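Local structure of nodulation fucosyltransferase NodZ (Bradyrhizobium sp., 2HHC) at residues S24-A29 / E138-L143; E113-R118 / I126-C131; G173-H178 / A288-A293. The protein belongs to the NodZ family of bacterial nodulation glycosyltransferases and is expected to have the GT-B architecture of two Rossmann-like domains. All coordinates share one frame; numbering follows the deposited sequence.

Contact 1: residues S24-A29 / E138-L143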
ATOM      1  N   SER A  24       1.378 -10.730  -2.279  1.00 30.86           N
ATOM      2  CA  SER A  24       2.399 -11.787  -2.321  1.00 30.16           C
ATOM      3  C   SER A  24       2.023 -13.016  -1.484  1.00 30.12           C
ATOM      4  O   SER A  24       2.192 -14.157  -1.962  1.00 31.40           O
ATOM      5  CB  SER A  24       3.745 -11.224  -1.929  0.70 30.39           C
ATOM      6  OG  SER A  24       4.147 -10.227  -2.861  0.70 30.19           O
ATOM      7  N   ALA A  25       1.582 -12.753  -0.275  1.00 30.79           N
ATOM      8  CA  ALA A  25       1.120 -13.845   0.614  1.00 31.03           C
ATOM      9  C   ALA A  25      -0.072 -14.578  -0.039  1.00 31.20           C
ATOM     10  O   ALA A  25      -0.098 -15.828  -0.056  1.00 31.27           O
ATOM     11  CB  ALA A  25       0.721 -13.286   1.936  1.00 30.69           C
ATOM     12  N   TRP A  26      -1.011 -13.827  -0.590  1.00 31.05           N
ATOM     13  CA  TRP A  26      -2.204 -14.383  -1.238  1.00 31.28           C
ATOM     14  C   TRP A  26      -1.773 -15.336  -2.368  1.00 31.03           C
ATOM     15  O   TRP A  26      -2.309 -16.420  -2.558  1.00 31.80           O
ATOM     16  CB  TRP A  26      -3.131 -13.229  -1.759  1.00 32.10           C
ATOM     17  CG  TRP A  26      -4.277 -13.827  -2.551  1.00 31.17           C
ATOM     18  CD1 TRP A  26      -5.464 -14.280  -2.075  1.00 32.25           C
ATOM     19  CD2 TRP A  26      -4.256 -14.131  -3.947  1.00 31.13           C
ATOM     20  NE1 TRP A  26      -6.198 -14.797  -3.096  1.00 32.15           N
ATOM     21  CE2 TRP A  26      -5.459 -14.781  -4.251  1.00 31.65           C
ATOM     22  CE3 TRP A  26      -3.307 -13.912  -4.969  1.00 32.14           C
ATOM     23  CZ2 TRP A  26      -5.766 -15.201  -5.547  1.00 33.25           C
ATOM     24  CZ3 TRP A  26      -3.588 -14.344  -6.234  1.00 34.76           C
ATOM     25  CH2 TRP A  26      -4.790 -14.983  -6.519  1.00 32.74           C
ATOM     26  N   SER A  27      -0.809 -14.905  -3.169  1.00 31.21           N
ATOM     27  CA  SER A  27      -0.410 -15.654  -4.327  1.00 31.71           C
ATOM     28  C   SER A  27       0.170 -17.006  -3.894  1.00 31.93           C
ATOM     29  O   SER A  27      -0.115 -18.020  -4.498  1.00 31.70           O
ATOM     30  CB  SER A  27       0.613 -14.844  -5.117  1.00 33.55           C
ATOM     31  OG  SER A  27       1.094 -15.603  -6.199  1.00 38.69           O
ATOM     32  N   TYR A  28       0.964 -17.023  -2.833  1.00 31.16           N
ATOM     33  CA  TYR A  28       1.526 -18.288  -2.354  1.00 30.98           C
ATOM     34  C   TYR A  28       0.439 -19.183  -1.745  1.00 31.25           C
ATOM     35  O   TYR A  28       0.434 -20.399  -1.991  1.00 30.96           O
ATOM     36  CB  TYR A  28       2.658 -18.083  -1.363  1.00 32.36           C
ATOM     37  CG  TYR A  28       3.471 -19.318  -1.136  1.00 31.57           C
ATOM     38  CD1 TYR A  28       4.301 -19.801  -2.122  1.00 34.09           C
ATOM     39  CD2 TYR A  28       3.404 -20.024   0.074  1.00 33.73           C
ATOM     40  CE1 TYR A  28       5.036 -20.943  -1.952  1.00 32.64           C
ATOM     41  CE2 TYR A  28       4.154 -21.193   0.263  1.00 32.29           C
ATOM     42  CZ  TYR A  28       4.975 -21.633  -0.758  1.00 32.32           C
ATOM     43  OH  TYR A  28       5.759 -22.779  -0.640  1.00 33.50           O
ATOM     44  N   ALA A  29      -0.500 -18.585  -1.024  1.00 30.43           N
ATOM     45  CA  ALA A  29      -1.655 -19.339  -0.480  1.00 30.78           C
ATOM     46  C   ALA A  29      -2.465 -19.981  -1.611  1.00 30.24           C
ATOM     47  O   ALA A  29      -2.907 -21.135  -1.523  1.00 30.04           O
ATOM     48  CB  ALA A  29      -2.526 -18.445   0.339  1.00 31.24           C
ATOM     49  N   GLU A 138       1.727  -8.516 -11.015  1.00 30.71           N
ATOM     50  CA  GLU A 138       0.855  -7.348 -11.002  1.00 30.83           C
ATOM     51  C   GLU A 138      -0.612  -7.786 -10.910  1.00 31.12           C
ATOM     52  O   GLU A 138      -1.439  -7.103 -10.321  1.00 30.42           O
ATOM     53  CB  GLU A 138       1.116  -6.546 -12.254  1.00 33.59           C
ATOM     54  CG  GLU A 138       0.338  -5.344 -12.506  1.00 35.36           C
ATOM     55  CD  GLU A 138       0.337  -5.034 -13.997  1.00 37.13           C
ATOM     56  OE1 GLU A 138       1.455  -5.033 -14.595  1.00 44.16           O
ATOM     57  OE2 GLU A 138      -0.753  -4.842 -14.557  1.00 43.43           O
ATOM     58  N   GLU A 139      -0.922  -8.913 -11.522  1.00 30.43           N
ATOM     59  CA  GLU A 139      -2.283  -9.442 -11.415  1.00 30.33           C
ATOM     60  C   GLU A 139      -2.673  -9.744 -10.014  1.00 30.07           C
ATOM     61  O   GLU A 139      -3.830  -9.483  -9.592  1.00 29.88           O
ATOM     62  CB  GLU A 139      -2.467 -10.685 -12.313  1.00 31.53           C
ATOM     63  CG  GLU A 139      -2.559 -10.384 -13.747  1.00 32.34           C
ATOM     64  CD  GLU A 139      -1.266  -9.936 -14.418  1.00 33.15           C
ATOM     65  OE1 GLU A 139      -0.188 -10.450 -14.010  1.00 35.85           O
ATOM     66  OE2 GLU A 139      -1.326  -9.110 -15.338  1.00 36.46           O
ATOM     67  N   ALA A 140      -1.782 -10.305  -9.205  1.00 28.82           N
ATOM     68  CA  ALA A 140      -2.073 -10.565  -7.806  1.00 28.84           C
ATOM     69  C   ALA A 140      -2.400  -9.255  -7.056  1.00 29.45           C
ATOM     70  O   ALA A 140      -3.305  -9.176  -6.241  1.00 30.24           O
ATOM     71  CB  ALA A 140      -0.969 -11.325  -7.130  1.00 29.61           C
ATOM     72  N   GLU A 141      -1.634  -8.212  -7.363  1.00 28.79           N
ATOM     73  CA  GLU A 141      -1.839  -6.913  -6.735  1.00 29.56           C
ATOM     74  C   GLU A 141      -3.228  -6.393  -7.100  1.00 30.01           C
ATOM     75  O   GLU A 141      -3.979  -5.872  -6.255  1.00 28.89           O
ATOM     76  CB  GLU A 141      -0.777  -5.902  -7.196  1.00 28.75           C
ATOM     77  CG  GLU A 141       0.623  -6.185  -6.705  1.00 30.70           C
ATOM     78  CD  GLU A 141       1.556  -5.196  -7.358  1.00 30.38           C
ATOM     79  OE1 GLU A 141       1.514  -3.991  -6.917  1.00 30.81           O
ATOM     80  OE2 GLU A 141       2.241  -5.496  -8.360  1.00 28.92           O
ATOM     81  N   ARG A 142      -3.591  -6.463  -8.372  1.00 29.42           N
ATOM     82  CA  ARG A 142      -4.891  -5.939  -8.822  1.00 30.48           C
ATOM     83  C   ARG A 142      -6.006  -6.748  -8.187  1.00 30.48           C
ATOM     84  O   ARG A 142      -7.105  -6.209  -7.842  1.00 31.05           O
ATOM     85  CB  ARG A 142      -4.983  -6.015 -10.364  1.00 30.42           C
ATOM     86  CG  ARG A 142      -4.029  -5.094 -11.030  1.00 31.12           C
ATOM     87  CD  ARG A 142      -4.080  -5.320 -12.578  1.00 32.82           C
ATOM     88  NE  ARG A 142      -3.135  -4.483 -13.293  1.00 34.50           N
ATOM     89  CZ  ARG A 142      -3.342  -3.229 -13.536  1.00 33.75           C
ATOM     90  NH1 ARG A 142      -4.495  -2.675 -13.186  1.00 41.02           N
ATOM     91  NH2 ARG A 142      -2.425  -2.542 -14.188  1.00 39.27           N
ATOM     92  N   LEU A 143      -5.816  -8.044  -8.076  1.00 29.81           N
ATOM     93  CA  LEU A 143      -6.827  -8.902  -7.446  1.00 31.00           C
ATOM     94  C   LEU A 143      -7.110  -8.486  -6.018  1.00 31.32           C
ATOM     95  O   LEU A 143      -8.234  -8.422  -5.578  1.00 32.36           O
ATOM     96  CB  LEU A 143      -6.455 -10.357  -7.640  0.50 32.40           C
ATOM     97  CG  LEU A 143      -7.671 -11.200  -7.367  0.50 31.74           C
ATOM     98  CD1 LEU A 143      -7.639 -12.367  -8.291  0.50 33.96           C
ATOM     99  CD2 LEU A 143      -7.584 -11.543  -5.884  0.50 33.59           C
TER
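Trp26 and Leu143 both place CG opposite their backbone N (chi1 174° and -163°), and this turns each side chain from its own helix toward the other. The two side chains then cross at about a right angle. In the Leu143 conformer described here, one of two deposited, methyl CD2 comes over one face of the indole, toward the rim of the ring, at 4.1 Å from Trp26 CZ2. The second conformer makes this part of the contact the less certain one. Ala140 makes the other touch on the indole: its CB lies 4.1 Å from both CE3 and CZ3 of Trp26, an oblique approach to the benzo part of the ring system. Ser27 adds a looser touch, its CB 4.4 Å from Ala140 CB. No hydrogen bond spans the interface, so the contact consists of dispersion packing and buries 168 Å² in total.

The small side chain of Ala140 sits where the backbones come nearest, with Ser27 CA and Ala140 CA 6.4 Å apart. The local axes approach to 9.3 Å and cross at 105°, almost perpendicular. The indole nitrogen does not point to this partner helix: Trp26 NE1 donates to Ile64 O. Helix 15-32 packs against strands 6-10 and 67-70 through Ala25, Trp26 and Ala29, while helix 138-147 crosses it and turns Glu138, Glu141 and Arg142 toward helix 291-296.

Contact 2: residues E113-R118 / I126-C131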
ATOM      1  N   GLU A 113      12.866 -16.919  -2.238  1.00 32.21           N
ATOM      2  CA  GLU A 113      13.357 -18.215  -2.752  1.00 32.89           C
ATOM      3  C   GLU A 113      12.225 -19.244  -2.667  1.00 32.97           C
ATOM      4  O   GLU A 113      11.975 -19.993  -3.608  1.00 33.92           O
ATOM      5  CB  GLU A 113      14.594 -18.635  -1.974  1.00 32.99           C
ATOM      6  CG  GLU A 113      15.125 -20.028  -2.302  1.00 34.46           C
ATOM      7  CD  GLU A 113      16.366 -20.400  -1.492  1.00 35.68           C
ATOM      8  OE1 GLU A 113      16.388 -20.142  -0.253  1.00 41.86           O
ATOM      9  OE2 GLU A 113      17.299 -21.014  -2.065  1.00 41.50           O
ATOM     10  N   LEU A 114      11.499 -19.290  -1.567  1.00 31.90           N
ATOM     11  CA  LEU A 114      10.426 -20.263  -1.441  1.00 32.58           C
ATOM     12  C   LEU A 114       9.373 -20.054  -2.510  1.00 32.38           C
ATOM     13  O   LEU A 114       8.896 -21.014  -3.117  1.00 33.07           O
ATOM     14  CB  LEU A 114       9.786 -20.200  -0.056  1.00 32.15           C
ATOM     15  CG  LEU A 114       8.637 -21.180   0.096  1.00 33.39           C
ATOM     16  CD1 LEU A 114       9.161 -22.624  -0.018  1.00 33.78           C
ATOM     17  CD2 LEU A 114       7.940 -20.907   1.426  1.00 33.09           C
ATOM     18  N   PHE A 115       8.991 -18.792  -2.733  1.00 33.83           N
ATOM     19  CA  PHE A 115       7.938 -18.476  -3.690  1.00 34.83           C
ATOM     20  C   PHE A 115       8.348 -18.826  -5.116  1.00 36.03           C
ATOM     21  O   PHE A 115       7.470 -19.067  -5.936  1.00 38.54           O
ATOM     22  CB  PHE A 115       7.572 -16.998  -3.650  1.00 35.41           C
ATOM     23  CG  PHE A 115       6.966 -16.547  -2.369  1.00 35.36           C
ATOM     24  CD1 PHE A 115       6.514 -17.437  -1.380  1.00 36.80           C
ATOM     25  CD2 PHE A 115       6.754 -15.202  -2.161  1.00 41.00           C
ATOM     26  CE1 PHE A 115       5.944 -16.970  -0.185  1.00 37.12           C
ATOM     27  CE2 PHE A 115       6.205 -14.745  -0.975  1.00 39.01           C
ATOM     28  CZ  PHE A 115       5.745 -15.619  -0.011  1.00 37.79           C
ATOM     29  N   GLN A 116       9.649 -18.882  -5.386  1.00 36.28           N
ATOM     30  CA  GLN A 116      10.153 -19.244  -6.713  1.00 37.22           C
ATOM     31  C   GLN A 116      10.431 -20.744  -6.864  1.00 36.80           C
ATOM     32  O   GLN A 116      10.667 -21.210  -7.970  1.00 36.68           O
ATOM     33  CB  GLN A 116      11.424 -18.444  -7.010  1.00 36.96           C
ATOM     34  CG  GLN A 116      11.106 -16.969  -7.241  1.00 40.75           C
ATOM     35  CD  GLN A 116      12.294 -16.016  -7.067  1.00 41.75           C
ATOM     36  OE1 GLN A 116      12.131 -14.782  -7.182  1.00 48.53           O
ATOM     37  NE2 GLN A 116      13.483 -16.567  -6.805  1.00 44.68           N
ATOM     38  N   ALA A 117      10.366 -21.496  -5.773  1.00 37.16           N
ATOM     39  CA  ALA A 117      10.746 -22.919  -5.778  1.00 37.81           C
ATOM     40  C   ALA A 117       9.615 -23.773  -6.368  1.00 38.52           C
ATOM     41  O   ALA A 117       8.448 -23.389  -6.321  1.00 37.23           O
ATOM     42  CB  ALA A 117      11.082 -23.374  -4.359  1.00 37.61           C
ATOM     43  N   ARG A 118       9.956 -24.933  -6.929  1.00 39.87           N
ATOM     44  CA  ARG A 118       8.948 -25.815  -7.519  1.00 40.62           C
ATOM     45  C   ARG A 118       8.022 -26.418  -6.468  1.00 40.57           C
ATOM     46  O   ARG A 118       6.811 -26.524  -6.678  1.00 42.28           O
ATOM     47  CB  ARG A 118       9.643 -26.948  -8.253  1.00 41.15           C
ATOM     48  N   ILE A 126       3.206 -20.689   6.946  1.00 29.63           N
ATOM     49  CA  ILE A 126       4.217 -19.749   6.429  1.00 29.05           C
ATOM     50  C   ILE A 126       3.955 -18.424   7.113  1.00 30.42           C
ATOM     51  O   ILE A 126       2.851 -17.879   6.973  1.00 31.49           O
ATOM     52  CB  ILE A 126       4.095 -19.576   4.915  1.00 29.96           C
ATOM     53  CG1 ILE A 126       4.039 -20.940   4.186  1.00 31.72           C
ATOM     54  CG2 ILE A 126       5.205 -18.692   4.375  1.00 30.81           C
ATOM     55  CD1 ILE A 126       5.094 -21.883   4.448  1.00 30.95           C
ATOM     56  N   VAL A 127       4.948 -17.859   7.785  1.00 30.29           N
ATOM     57  CA  VAL A 127       4.741 -16.565   8.445  1.00 29.82           C
ATOM     58  C   VAL A 127       5.472 -15.525   7.627  1.00 30.18           C
ATOM     59  O   VAL A 127       6.712 -15.551   7.518  1.00 31.52           O
ATOM     60  CB  VAL A 127       5.270 -16.535   9.907  1.00 31.29           C
ATOM     61  CG1 VAL A 127       4.926 -15.145  10.543  1.00 31.96           C
ATOM     62  CG2 VAL A 127       4.716 -17.689  10.678  1.00 31.28           C
ATOM     63  N   CYS A 128       4.728 -14.608   7.011  1.00 31.17           N
ATOM     64  CA  CYS A 128       5.273 -13.535   6.230  1.00 30.06           C
ATOM     65  C   CYS A 128       5.331 -12.253   7.055  1.00 30.45           C
ATOM     66  O   CYS A 128       4.299 -11.675   7.316  1.00 32.88           O
ATOM     67  CB  CYS A 128       4.431 -13.273   4.962  1.00 31.14           C
ATOM     68  SG  CYS A 128       4.310 -14.679   3.833  1.00 32.23           S
ATOM     69  N   ASP A 129       6.523 -11.877   7.497  1.00 30.24           N
ATOM     70  CA  ASP A 129       6.688 -10.737   8.399  1.00 29.58           C
ATOM     71  C   ASP A 129       7.924  -9.901   7.980  1.00 30.54           C
ATOM     72  O   ASP A 129       8.827  -9.585   8.743  1.00 29.72           O
ATOM     73  CB  ASP A 129       6.760 -11.223   9.867  1.00 30.92           C
ATOM     74  CG  ASP A 129       6.472 -10.170  10.870  1.00 32.16           C
ATOM     75  OD1 ASP A 129       6.250  -8.948  10.575  1.00 31.74           O
ATOM     76  OD2 ASP A 129       6.430 -10.576  12.071  1.00 33.66           O
ATOM     77  N   ALA A 130       7.914  -9.563   6.695  1.00 31.24           N
ATOM     78  CA  ALA A 130       8.889  -8.760   6.025  1.00 29.64           C
ATOM     79  C   ALA A 130       8.216  -8.088   4.829  1.00 29.88           C
ATOM     80  O   ALA A 130       7.082  -8.407   4.477  1.00 31.05           O
ATOM     81  CB  ALA A 130      10.042  -9.594   5.552  1.00 31.58           C
ATOM     82  N   CYS A 131       8.935  -7.209   4.167  1.00 30.67           N
ATOM     83  CA  CYS A 131       8.414  -6.532   3.000  1.00 30.29           C
ATOM     84  C   CYS A 131       8.402  -7.490   1.822  1.00 30.42           C
ATOM     85  O   CYS A 131       9.442  -8.029   1.459  1.00 32.24           O
ATOM     86  CB  CYS A 131       9.261  -5.344   2.659  1.00 31.14           C
ATOM     87  SG  CYS A 131       8.610  -4.373   1.295  1.00 31.73           S
TER
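Leu114 and Ile126 meet methyl to methyl: Leu114 CD2 is 4.3 Å from Ile126 CD1. The second touch is made by Phe115, whose CZ stands 4.2 Å from Cys128 SG. The sulfur lies at the edge of the phenyl ring, near its plane, so it meets the outer end of the ring and does not sit over a face. The two torsions of Phe115 have separate roles here. With CG opposite its own carbonyl carbon (chi1 -65°), the ring and its CZ are aimed toward Cys128, although the stem itself does not point there. Chi2, at -12°, sets only the rotation about that axis and brings the ring plane nearly into line with the CA-CB bond.

These two touches are the whole direct contact. They bury 111 Å² over both sides, and even the nearest pair of alpha carbons, those of Leu114 and Ile126, are 10.0 Å apart, so only side-chain ends bridge the two backbones. Part of the packing between them comes from Tyr28 of helix 15-32, which touches Leu114, Phe115 and Ile126. Leu114 and Ile126 also touch Phe85 of strand 84-85.

The buried and solvent sides differ clearly. Ile126 and Cys128 are buried in the strand, whereas Leu114 and Phe115 are partly exposed on the last turn of their helix. On the outer side of the same turn Glu113 and Gln116 are exposed and do not touch residues 126-131; Ala117 N bonds to Leu114 O. Across the contact, residues 126-128 bond through their backbones to strand 6-10 and to Phe85. Strand 84-85, helix 101-116 and strand 125-128 form a beta-alpha-beta unit, and this helix-on-sheet packing is typical of the Rossmann-like domains of GT-B proteins.

Contact 3: residues G173-H178 / A288-A293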
ATOM      1  N   GLY A 173      -2.657  14.141 -10.201  1.00 30.99           N
ATOM      2  CA  GLY A 173      -2.340  13.830  -8.804  1.00 30.53           C
ATOM      3  C   GLY A 173      -0.856  13.920  -8.520  1.00 31.30           C
ATOM      4  O   GLY A 173       0.004  13.569  -9.380  1.00 32.13           O
ATOM      5  N   VAL A 174      -0.505  14.415  -7.343  1.00 30.40           N
ATOM      6  CA  VAL A 174       0.883  14.644  -6.973  1.00 30.49           C
ATOM      7  C   VAL A 174       1.093  14.085  -5.571  1.00 30.25           C
ATOM      8  O   VAL A 174       0.453  14.547  -4.637  1.00 31.55           O
ATOM      9  CB  VAL A 174       1.242  16.120  -6.994  1.00 30.16           C
ATOM     10  CG1 VAL A 174       2.739  16.286  -6.796  1.00 32.16           C
ATOM     11  CG2 VAL A 174       0.819  16.786  -8.304  1.00 32.17           C
ATOM     12  N   HIS A 175       1.961  13.104  -5.408  1.00 29.96           N
ATOM     13  CA  HIS A 175       2.314  12.618  -4.094  1.00 29.50           C
ATOM     14  C   HIS A 175       3.710  13.093  -3.778  1.00 30.48           C
ATOM     15  O   HIS A 175       4.668  12.804  -4.515  1.00 29.78           O
ATOM     16  CB  HIS A 175       2.249  11.077  -4.043  0.50 30.48           C
ATOM     17  CG  HIS A 175       2.729  10.494  -2.747  0.50 28.98           C
ATOM     18  ND1 HIS A 175       3.691   9.517  -2.696  0.50 27.40           N
ATOM     19  CD2 HIS A 175       2.382  10.742  -1.456  0.50 29.72           C
ATOM     20  CE1 HIS A 175       3.925   9.191  -1.434  0.50 28.64           C
ATOM     21  NE2 HIS A 175       3.134   9.917  -0.661  0.50 29.85           N
ATOM     22  N   VAL A 176       3.855  13.843  -2.682  1.00 30.69           N
ATOM     23  CA  VAL A 176       5.162  14.287  -2.239  1.00 31.39           C
ATOM     24  C   VAL A 176       5.406  13.771  -0.830  1.00 34.20           C
ATOM     25  O   VAL A 176       4.786  14.228   0.134  1.00 34.20           O
ATOM     26  CB  VAL A 176       5.282  15.859  -2.261  1.00 29.98           C
ATOM     27  CG1 VAL A 176       6.669  16.260  -1.806  1.00 30.88           C
ATOM     28  CG2 VAL A 176       4.941  16.406  -3.624  1.00 29.77           C
ATOM     29  N   ARG A 177       6.280  12.798  -0.715  1.00 38.07           N
ATOM     30  CA  ARG A 177       6.641  12.275   0.582  1.00 39.86           C
ATOM     31  C   ARG A 177       7.975  12.878   0.938  1.00 43.84           C
ATOM     32  O   ARG A 177       8.920  12.830   0.139  1.00 43.57           O
ATOM     33  CB  ARG A 177       6.721  10.765   0.564  1.00 41.08           C
ATOM     34  CG  ARG A 177       7.158  10.120   1.914  1.00 42.65           C
ATOM     35  N   HIS A 178       8.049  13.466   2.125  1.00 48.11           N
ATOM     36  CA  HIS A 178       9.342  13.742   2.745  1.00 50.88           C
ATOM     37  C   HIS A 178       9.226  13.882   4.253  1.00 51.68           C
ATOM     38  O   HIS A 178       9.209  12.865   4.953  1.00 53.07           O
ATOM     39  N   ALA A 288       5.396   2.888  -2.157  1.00 28.57           N
ATOM     40  CA  ALA A 288       4.235   2.036  -2.454  1.00 28.75           C
ATOM     41  C   ALA A 288       2.923   2.799  -2.274  1.00 28.09           C
ATOM     42  O   ALA A 288       1.822   2.325  -2.654  1.00 27.30           O
ATOM     43  CB  ALA A 288       4.240   0.821  -1.597  1.00 29.59           C
ATOM     44  N   PHE A 289       2.920   4.004  -1.682  1.00 28.39           N
ATOM     45  CA  PHE A 289       1.696   4.837  -1.574  1.00 27.47           C
ATOM     46  C   PHE A 289       0.992   5.023  -2.930  1.00 27.71           C
ATOM     47  O   PHE A 289      -0.241   4.965  -2.996  1.00 29.49           O
ATOM     48  CB  PHE A 289       2.039   6.203  -0.890  1.00 29.12           C
ATOM     49  CG  PHE A 289       0.868   7.023  -0.409  1.00 29.60           C
ATOM     50  CD1 PHE A 289       0.294   7.947  -1.155  1.00 30.42           C
ATOM     51  CD2 PHE A 289       0.484   6.951   0.920  1.00 36.53           C
ATOM     52  CE1 PHE A 289      -0.766   8.722  -0.710  1.00 34.13           C
ATOM     53  CE2 PHE A 289      -0.547   7.767   1.410  1.00 38.15           C
ATOM     54  CZ  PHE A 289      -1.145   8.656   0.580  1.00 35.50           C
ATOM     55  N   THR A 290       1.774   5.229  -3.969  1.00 27.70           N
ATOM     56  CA  THR A 290       1.267   5.428  -5.300  1.00 27.67           C
ATOM     57  C   THR A 290       1.312   4.202  -6.171  1.00 28.46           C
ATOM     58  O   THR A 290       1.145   4.291  -7.381  1.00 28.14           O
ATOM     59  CB  THR A 290       2.102   6.514  -5.959  1.00 27.87           C
ATOM     60  OG1 THR A 290       3.507   6.307  -5.728  1.00 28.08           O
ATOM     61  CG2 THR A 290       1.655   7.942  -5.411  1.00 30.27           C
ATOM     62  N   ARG A 291       1.518   3.023  -5.611  1.00 27.40           N
ATOM     63  CA  ARG A 291       1.510   1.788  -6.436  1.00 25.27           C
ATOM     64  C   ARG A 291       0.108   1.572  -7.020  1.00 27.48           C
ATOM     65  O   ARG A 291       0.028   1.214  -8.191  1.00 26.96           O
ATOM     66  CB  ARG A 291       1.972   0.570  -5.617  1.00 26.25           C
ATOM     67  CG  ARG A 291       2.019  -0.704  -6.402  1.00 25.79           C
ATOM     68  CD  ARG A 291       2.825  -0.658  -7.644  1.00 26.51           C
ATOM     69  NE  ARG A 291       2.912  -1.983  -8.262  1.00 25.77           N
ATOM     70  CZ  ARG A 291       3.636  -2.313  -9.322  1.00 25.87           C
ATOM     71  NH1 ARG A 291       4.422  -1.392  -9.918  1.00 29.83           N
ATOM     72  NH2 ARG A 291       3.570  -3.510  -9.830  1.00 26.54           N
ATOM     73  N   TYR A 292      -0.950   1.714  -6.242  1.00 26.87           N
ATOM     74  CA  TYR A 292      -2.329   1.520  -6.762  1.00 27.67           C
ATOM     75  C   TYR A 292      -2.533   2.479  -7.935  1.00 27.72           C
ATOM     76  O   TYR A 292      -2.919   2.053  -9.026  1.00 28.82           O
ATOM     77  CB  TYR A 292      -3.324   1.751  -5.660  1.00 28.10           C
ATOM     78  CG  TYR A 292      -4.748   1.432  -6.019  1.00 28.28           C
ATOM     79  CD1 TYR A 292      -5.037   0.381  -6.837  1.00 29.75           C
ATOM     80  CD2 TYR A 292      -5.771   2.205  -5.537  1.00 29.62           C
ATOM     81  CE1 TYR A 292      -6.365   0.052  -7.124  1.00 29.33           C
ATOM     82  CE2 TYR A 292      -7.068   1.892  -5.817  1.00 31.08           C
ATOM     83  CZ  TYR A 292      -7.341   0.809  -6.598  1.00 27.95           C
ATOM     84  OH  TYR A 292      -8.713   0.529  -6.886  1.00 33.06           O
ATOM     85  N   ALA A 293      -2.179   3.729  -7.761  1.00 27.93           N
ATOM     86  CA  ALA A 293      -2.263   4.701  -8.887  1.00 28.46           C
ATOM     87  C   ALA A 293      -1.416   4.272 -10.101  1.00 29.29           C
ATOM     88  O   ALA A 293      -1.871   4.313 -11.263  1.00 30.75           O
ATOM     89  CB  ALA A 293      -1.877   6.048  -8.424  1.00 30.95           C
TER
HETATM   90  O   HOH W   1       4.851   8.505  -4.930  1.00 23.82           O
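His175 and Phe289 lie ring against ring in an offset stack, with centroids 4.4 Å apart and planes only 12° from parallel. The overlap is partial: Phe289 CD1 hangs 3.4 Å above the imidazole plane, shifted toward its rim, and is 3.5 Å from His175 NE2. Both side chains have CG opposite the backbone N, which extends them toward each other. On the other face of the imidazole the backbone N of Arg177 stands over the ring centre, so the ring lies between the phenyl and, more loosely, the backbone of its own segment. Two conformers of His175 are deposited, and this geometry belongs to one of them.

Strand 170-176 is an inner strand of the sheet that also holds strands 217-223 and 279-283, an arrangement consistent with the second Rossmann-like domain of a GT-B protein. His175 lies near the C-terminal end of this strand, facing the residues that lead into helix 291-296.

Thr290, at the N-cap position of that helix, makes no capping bond with its side chain. With chi1 at 45°, OG1 sits between the backbone N and the carbonyl carbon, and CG2 points at His175 CB, 3.5 Å away. The same rotation brings OG1 to a water 2.7 Å away. That water also lies 2.7 Å from His175 ND1, in the imidazole plane at its edge, and so links the two side chains through hydrogen bonds. Thr290 OG1 is bonded to Arg282 NE too, while the phenyl of Phe289 packs on helix 258-274 at Asp270, Met271 and Leu274.

In the fold
Contact 3 is buried, whereas contacts 1 and 2 are partly buried; their centres lie about 10, 13 and 19 Å from the chain centre for contacts 3, 1 and 2. Contacts 1 and 2 share one neighbourhood: Tyr28, on the helix of contact 1, reaches Phe115, with Tyr28 CD1 3.3 Å from Phe115 CD1. None of the three has a direct hydrogen bond across it. Contacts 1 and 2 are apolar, while contact 3, on the other sheet, has a ring stack and a polar link that runs through a water. Contacts 1 and 3 are joined by a salt bridge, Glu141 OE1 to Arg291 NE, 2.8 Å, whereas contacts 2 and 3 come no nearer than about 7 Å between nearest atoms.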